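PDB 3VSN: Non-sulfated chondroitin lyase E66 from Autographa californica nucleopolyhedrovirus, which cleaves non-sulfated chondroitin as a lyase of the viral envelope and is essential for oral infection of the insect host. Local coordinates for residues Asp240-Asp245 with Glu284-Pro289; Phe228-Gln233 with Asn275-Thr280. All blocks are in the same frame, centred on the assembly; numbering follows the deposited sequence.

Contact 1 (Asp240-Asp245 with Glu284-Pro289); sequences DSIYID and ENVGSP
Asn285 and Ile242 meet through matching first torsions. In each, the gamma carbon (CG of Asn285, CG1 of Ile242) lies anti to its own carbonyl carbon, with chi1 -81° for Asn285. The chi2 of Ile242, -62°, then bends CD1 towards Asn285 and Val286. Ile242 CD1 lies 3.8 Å from Asn285 CB and 3.9 Å from Val286 CG1, so it packs against two consecutive residues. The amide of Asn285 reaches past it to the backbone. Asn285 ND2 donates to Ser241 O at 3.0 Å, with an N-H...O angle of 154°. The donor stands well above the carbonyl plane, so the bond does not follow a lone pair. Asp240 O is also near, 3.1 Å from Asn285 ND2, but the angle is too poor for a hydrogen bond. The carboxylate of Asp240 is engaged elsewhere, with OD2 accepting from the backbone N atoms of Tyr324 and Ser325. Ile242 also touches Ala322 and Val327 of the neighbouring antiparallel sheet. All five touching residues are buried. A side-chain amide thus gives the carbonyl of the buried Ser241 a donor in the loop before strand 243-245, and the Ile242 methyl packs beside it, so polar and apolar contacts together hold the loop.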
loop_
_atom_site.group_PDB
_atom_site.type_symbol
_atom_site.label_atom_id
_atom_site.label_comp_id
_atom_site.label_asym_id
_atom_site.label_seq_id
_atom_site.Cartn_x
_atom_site.Cartn_y
_atom_site.Cartn_z
ATOM N N ASP A 240 -4.576 -5.843 13.500
ATOM C CA ASP A 240 -3.683 -6.670 12.689
ATOM C C ASP A 240 -2.771 -5.839 11.780
ATOM O O ASP A 240 -2.269 -6.335 10.770
ATOM C CB ASP A 240 -4.473 -7.718 11.883
ATOM C CG ASP A 240 -5.538 -7.103 10.975
ATOM O OD1 ASP A 240 -5.695 -5.860 10.938
ATOM O OD2 ASP A 240 -6.228 -7.882 10.285
ATOM N N SER A 241 -2.566 -4.578 12.152
ATOM C CA SER A 241 -1.653 -3.672 11.446
ATOM C C SER A 241 -1.975 -3.470 9.962
ATOM O O SER A 241 -1.139 -3.707 9.088
ATOM C CB SER A 241 -0.193 -4.092 11.644
ATOM O OG SER A 241 0.234 -3.768 12.952
ATOM N N ILE A 242 -3.206 -3.047 9.701
ATOM C CA ILE A 242 -3.579 -2.459 8.421
ATOM C C ILE A 242 -4.175 -1.094 8.755
ATOM O O ILE A 242 -4.970 -0.981 9.696
ATOM C CB ILE A 242 -4.595 -3.335 7.648
ATOM C CG1 ILE A 242 -3.949 -4.656 7.194
ATOM C CG2 ILE A 242 -5.198 -2.584 6.459
ATOM C CD1 ILE A 242 -2.782 -4.523 6.233
ATOM N N TYR A 243 -3.779 -0.063 8.012
ATOM C CA TYR A 243 -4.287 1.274 8.290
ATOM C C TYR A 243 -5.640 1.542 7.638
ATOM O O TYR A 243 -5.798 1.404 6.425
ATOM C CB TYR A 243 -3.291 2.394 7.945
ATOM C CG TYR A 243 -3.710 3.661 8.642
ATOM C CD1 TYR A 243 -4.531 4.598 8.008
ATOM C CD2 TYR A 243 -3.361 3.883 9.974
ATOM C CE1 TYR A 243 -4.958 5.737 8.674
ATOM C CE2 TYR A 243 -3.779 5.020 10.644
ATOM C CZ TYR A 243 -4.576 5.940 9.994
ATOM O OH TYR A 243 -4.996 7.063 10.669
ATOM N N ILE A 244 -6.602 1.936 8.467
ATOM C CA ILE A 244 -7.959 2.223 8.018
ATOM C C ILE A 244 -8.234 3.724 8.122
ATOM O O ILE A 244 -7.985 4.338 9.162
ATOM C CB ILE A 244 -9.002 1.405 8.828
ATOM C CG1 ILE A 244 -8.733 -0.109 8.699
ATOM C CG2 ILE A 244 -10.434 1.760 8.431
ATOM C CD1 ILE A 244 -8.758 -0.665 7.285
ATOM N N ASP A 245 -8.724 4.306 7.029
ATOM C CA ASP A 245 -9.094 5.718 6.985
ATOM C C ASP A 245 -10.509 5.845 6.416
ATOM O O ASP A 245 -11.048 4.873 5.879
ATOM C CB ASP A 245 -8.093 6.492 6.125
ATOM C CG ASP A 245 -7.947 7.952 6.543
ATOM O OD1 ASP A 245 -8.730 8.444 7.382
ATOM O OD2 ASP A 245 -7.031 8.613 6.018
ATOM N N GLU A 284 5.209 -3.509 6.422
ATOM C CA GLU A 284 5.551 -4.867 5.980
ATOM C C GLU A 284 4.352 -5.554 5.335
ATOM O O GLU A 284 4.491 -6.269 4.339
ATOM C CB GLU A 284 6.037 -5.722 7.151
ATOM C CG GLU A 284 7.384 -5.312 7.716
ATOM C CD GLU A 284 7.829 -6.181 8.878
ATOM O OE1 GLU A 284 7.016 -6.982 9.395
ATOM O OE2 GLU A 284 9.006 -6.059 9.271
ATOM N N ASN A 285 3.173 -5.323 5.909
ATOM C CA ASN A 285 1.948 -5.981 5.456
ATOM C C ASN A 285 1.498 -5.627 4.037
ATOM O O ASN A 285 0.719 -6.373 3.443
ATOM C CB ASN A 285 0.802 -5.748 6.449
ATOM C CG ASN A 285 0.862 -6.682 7.644
ATOM O OD1 ASN A 285 1.625 -7.647 7.653
ATOM N ND2 ASN A 285 0.051 -6.398 8.663
ATOM N N VAL A 286 1.977 -4.505 3.493
ATOM C CA VAL A 286 1.519 -4.058 2.163
ATOM C C VAL A 286 2.620 -3.623 1.184
ATOM O O VAL A 286 2.414 -3.652 -0.029
ATOM C CB VAL A 286 0.443 -2.935 2.246
ATOM C CG1 VAL A 286 -0.745 -3.362 3.102
ATOM C CG2 VAL A 286 1.039 -1.622 2.751
ATOM N N GLY A 287 3.780 -3.226 1.702
ATOM C CA GLY A 287 4.813 -2.619 0.864
ATOM C C GLY A 287 5.879 -3.565 0.346
ATOM O O GLY A 287 5.832 -4.769 0.595
ATOM N N SER A 288 6.843 -2.999 -0.378
ATOM C CA SER A 288 8.003 -3.733 -0.884
ATOM C C SER A 288 9.143 -2.743 -1.117
ATOM O O SER A 288 8.888 -1.554 -1.312
ATOM C CB SER A 288 7.664 -4.472 -2.184
ATOM O OG SER A 288 7.396 -3.565 -3.237
ATOM N N PRO A 289 10.402 -3.223 -1.096
ATOM C CA PRO A 289 11.541 -2.318 -1.277
ATOM C C PRO A 289 11.481 -1.518 -2.582
ATOM O O PRO A 289 11.920 -0.368 -2.615
ATOM C CB PRO A 289 12.743 -3.267 -1.280
ATOM C CG PRO A 289 12.295 -4.425 -0.453
ATOM C CD PRO A 289 10.846 -4.600 -0.807
#

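Contact 2 (Phe228-Gln233 with Asn275-Thr280); sequences FPYVTQ and NTVGLT
Asn275 OD1 is gripped by two donors. Asn275 is the N-cap of helix 276-284, and Gly278 N donates the capping bond to Asn275 OD1 at 3.1 Å. A water donates the second, with its oxygen 3.0 Å from Asn275 OD1. The same water is hydrogen-bonded to Tyr230 OH and so bridges the two segments. The other end of the amide makes the direct bond across the contact: Asn275 ND2 donates to Phe228 O at 3.0 Å. This acceptor lies in the amide plane, and the N-H...O angle is 156°. With chi1 at -175°, CG is anti to the backbone N, and the amide can serve the helix end and Phe228 together. Cap and cross-link thus fix its rotation. Asn275 ND2 also sits over one face of the Tyr230 ring, offset toward the rim and 3.6 Å from Tyr230 CE2. Ring and amide planes are 84° apart. Tyr230 OH passes close to the helix backbone, 3.4 Å from Gly278 CA, where there is no side chain. Deeper in, Leu279 packs on Phe228: its CD2 lies over one ring face, and Leu279 CD1 is 3.8 Å from Phe228 CD2. Phe228 also touches the catalytic proton donor Tyr254. The contact joins the turn after helix 217-225 to the start of helix 276-284. Helix 253-258 adjoins its buried side through Tyr254 and Leu255, and strand 236-238 meets Tyr230 and Asn275 through Leu237.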
loop_
_atom_site.group_PDB
_atom_site.type_symbol
_atom_site.label_atom_id
_atom_site.label_comp_id
_atom_site.label_asym_id
_atom_site.label_seq_id
_atom_site.Cartn_x
_atom_site.Cartn_y
_atom_site.Cartn_z
ATOM N N PHE A 228 -0.603 6.273 17.479
ATOM C CA PHE A 228 -1.070 5.137 16.673
ATOM C C PHE A 228 -1.331 3.874 17.498
ATOM O O PHE A 228 -0.748 2.821 17.229
ATOM C CB PHE A 228 -0.130 4.872 15.486
ATOM C CG PHE A 228 -0.179 5.946 14.434
ATOM C CD1 PHE A 228 -1.283 6.063 13.594
ATOM C CD2 PHE A 228 0.866 6.854 14.295
ATOM C CE1 PHE A 228 -1.340 7.060 12.631
ATOM C CE2 PHE A 228 0.813 7.851 13.334
ATOM C CZ PHE A 228 -0.290 7.954 12.499
ATOM N N PRO A 229 -2.218 3.977 18.510
ATOM C CA PRO A 229 -2.585 2.768 19.245
ATOM C C PRO A 229 -3.389 1.854 18.325
ATOM O O PRO A 229 -3.988 2.334 17.362
ATOM C CB PRO A 229 -3.485 3.304 20.363
ATOM C CG PRO A 229 -4.101 4.538 19.784
ATOM C CD PRO A 229 -3.022 5.144 18.929
ATOM N N TYR A 230 -3.385 0.554 18.596
ATOM C CA TYR A 230 -4.267 -0.352 17.867
ATOM C C TYR A 230 -5.719 0.010 18.172
ATOM O O TYR A 230 -6.066 0.287 19.322
ATOM C CB TYR A 230 -4.002 -1.811 18.240
ATOM C CG TYR A 230 -2.611 -2.306 17.922
ATOM C CD1 TYR A 230 -2.216 -2.545 16.602
ATOM C CD2 TYR A 230 -1.694 -2.554 18.942
ATOM C CE1 TYR A 230 -0.942 -3.009 16.312
ATOM C CE2 TYR A 230 -0.417 -3.017 18.661
ATOM C CZ TYR A 230 -0.048 -3.243 17.347
ATOM O OH TYR A 230 1.217 -3.701 17.066
ATOM N N VAL A 231 -6.550 0.039 17.134
ATOM C CA VAL A 231 -7.988 0.263 17.298
ATOM C C VAL A 231 -8.740 -0.960 16.773
ATOM O O VAL A 231 -8.194 -1.725 15.978
ATOM C CB VAL A 231 -8.472 1.565 16.602
ATOM C CG1 VAL A 231 -7.760 2.784 17.178
ATOM C CG2 VAL A 231 -8.286 1.504 15.089
ATOM N N THR A 232 -9.977 -1.160 17.221
ATOM C CA THR A 232 -10.762 -2.305 16.742
ATOM C C THR A 232 -11.706 -1.945 15.593
ATOM O O THR A 232 -12.083 -2.805 14.793
ATOM C CB THR A 232 -11.514 -3.031 17.876
ATOM O OG1 THR A 232 -12.110 -2.070 18.755
ATOM C CG2 THR A 232 -10.550 -3.911 18.668
ATOM N N GLN A 233 -12.071 -0.670 15.508
ATOM C CA GLN A 233 -12.893 -0.170 14.406
ATOM C C GLN A 233 -12.614 1.313 14.166
ATOM O O GLN A 233 -11.970 1.971 14.989
ATOM C CB GLN A 233 -14.388 -0.428 14.670
ATOM C CG GLN A 233 -15.087 0.572 15.587
ATOM C CD GLN A 233 -14.448 0.682 16.960
ATOM O OE1 GLN A 233 -14.089 -0.323 17.578
ATOM N NE2 GLN A 233 -14.301 1.912 17.444
ATOM N N ASN A 275 3.824 4.069 18.236
ATOM C CA ASN A 275 3.698 2.614 18.129
ATOM C C ASN A 275 4.508 2.091 16.933
ATOM O O ASN A 275 3.951 1.720 15.897
ATOM C CB ASN A 275 2.216 2.221 18.031
ATOM C CG ASN A 275 1.992 0.716 18.027
ATOM O OD1 ASN A 275 2.908 -0.069 18.249
ATOM N ND2 ASN A 275 0.754 0.312 17.763
ATOM N N THR A 276 5.830 2.064 17.105
ATOM C CA THR A 276 6.772 1.707 16.039
ATOM C C THR A 276 6.581 0.280 15.526
ATOM O O THR A 276 6.652 0.044 14.318
ATOM C CB THR A 276 8.238 1.948 16.481
ATOM O OG1 THR A 276 8.431 3.348 16.712
ATOM C CG2 THR A 276 9.235 1.495 15.410
ATOM N N VAL A 277 6.335 -0.662 16.437
ATOM C CA VAL A 277 6.104 -2.056 16.052
ATOM C C VAL A 277 4.855 -2.166 15.167
ATOM O O VAL A 277 4.903 -2.771 14.093
ATOM C CB VAL A 277 6.005 -2.990 17.281
ATOM C CG1 VAL A 277 5.587 -4.396 16.861
ATOM C CG2 VAL A 277 7.337 -3.037 18.019
ATOM N N GLY A 278 3.759 -1.557 15.616
ATOM C CA GLY A 278 2.513 -1.518 14.858
ATOM C C GLY A 278 2.669 -0.934 13.462
ATOM O O GLY A 278 2.168 -1.495 12.484
ATOM N N LEU A 279 3.381 0.186 13.369
ATOM C CA LEU A 279 3.580 0.871 12.091
ATOM C C LEU A 279 4.501 0.110 11.146
ATOM O O LEU A 279 4.211 0.006 9.954
ATOM C CB LEU A 279 4.089 2.303 12.309
ATOM C CG LEU A 279 3.083 3.273 12.947
ATOM C CD1 LEU A 279 3.728 4.622 13.209
ATOM C CD2 LEU A 279 1.844 3.442 12.078
ATOM N N THR A 280 5.598 -0.428 11.678
ATOM C CA THR A 280 6.531 -1.232 10.885
ATOM C C THR A 280 5.820 -2.449 10.292
ATOM O O THR A 280 5.959 -2.732 9.105
ATOM C CB THR A 280 7.762 -1.662 11.709
ATOM O OG1 THR A 280 8.442 -0.490 12.172
ATOM C CG2 THR A 280 8.734 -2.490 10.867
HETATM O O HOH W 1 2.914 -2.800 19.425
#

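From the N terminus the chain passes Phe228-Gln233, then Asp240-Asp245, then Asn275-Thr280 and finally Glu284-Pro289. Contact 2 closes its loop at the third of these and contact 1 at the fourth, so the two loops cross. Both first segments run into the small mixed sheet, one through strand 243-245 and the other through the weakly bonded strand 230-231. Contact 2 ties down the start of helix 276-284, and contact 1 ties the chain just beyond residue 284 to the loop leading into strand 243-245. The contacts also touch directly. Ser241 OG probably hydrogen-bonds to Gly278 O and packs near the Tyr230 ring, while the rings of Tyr243 and Phe228 meet.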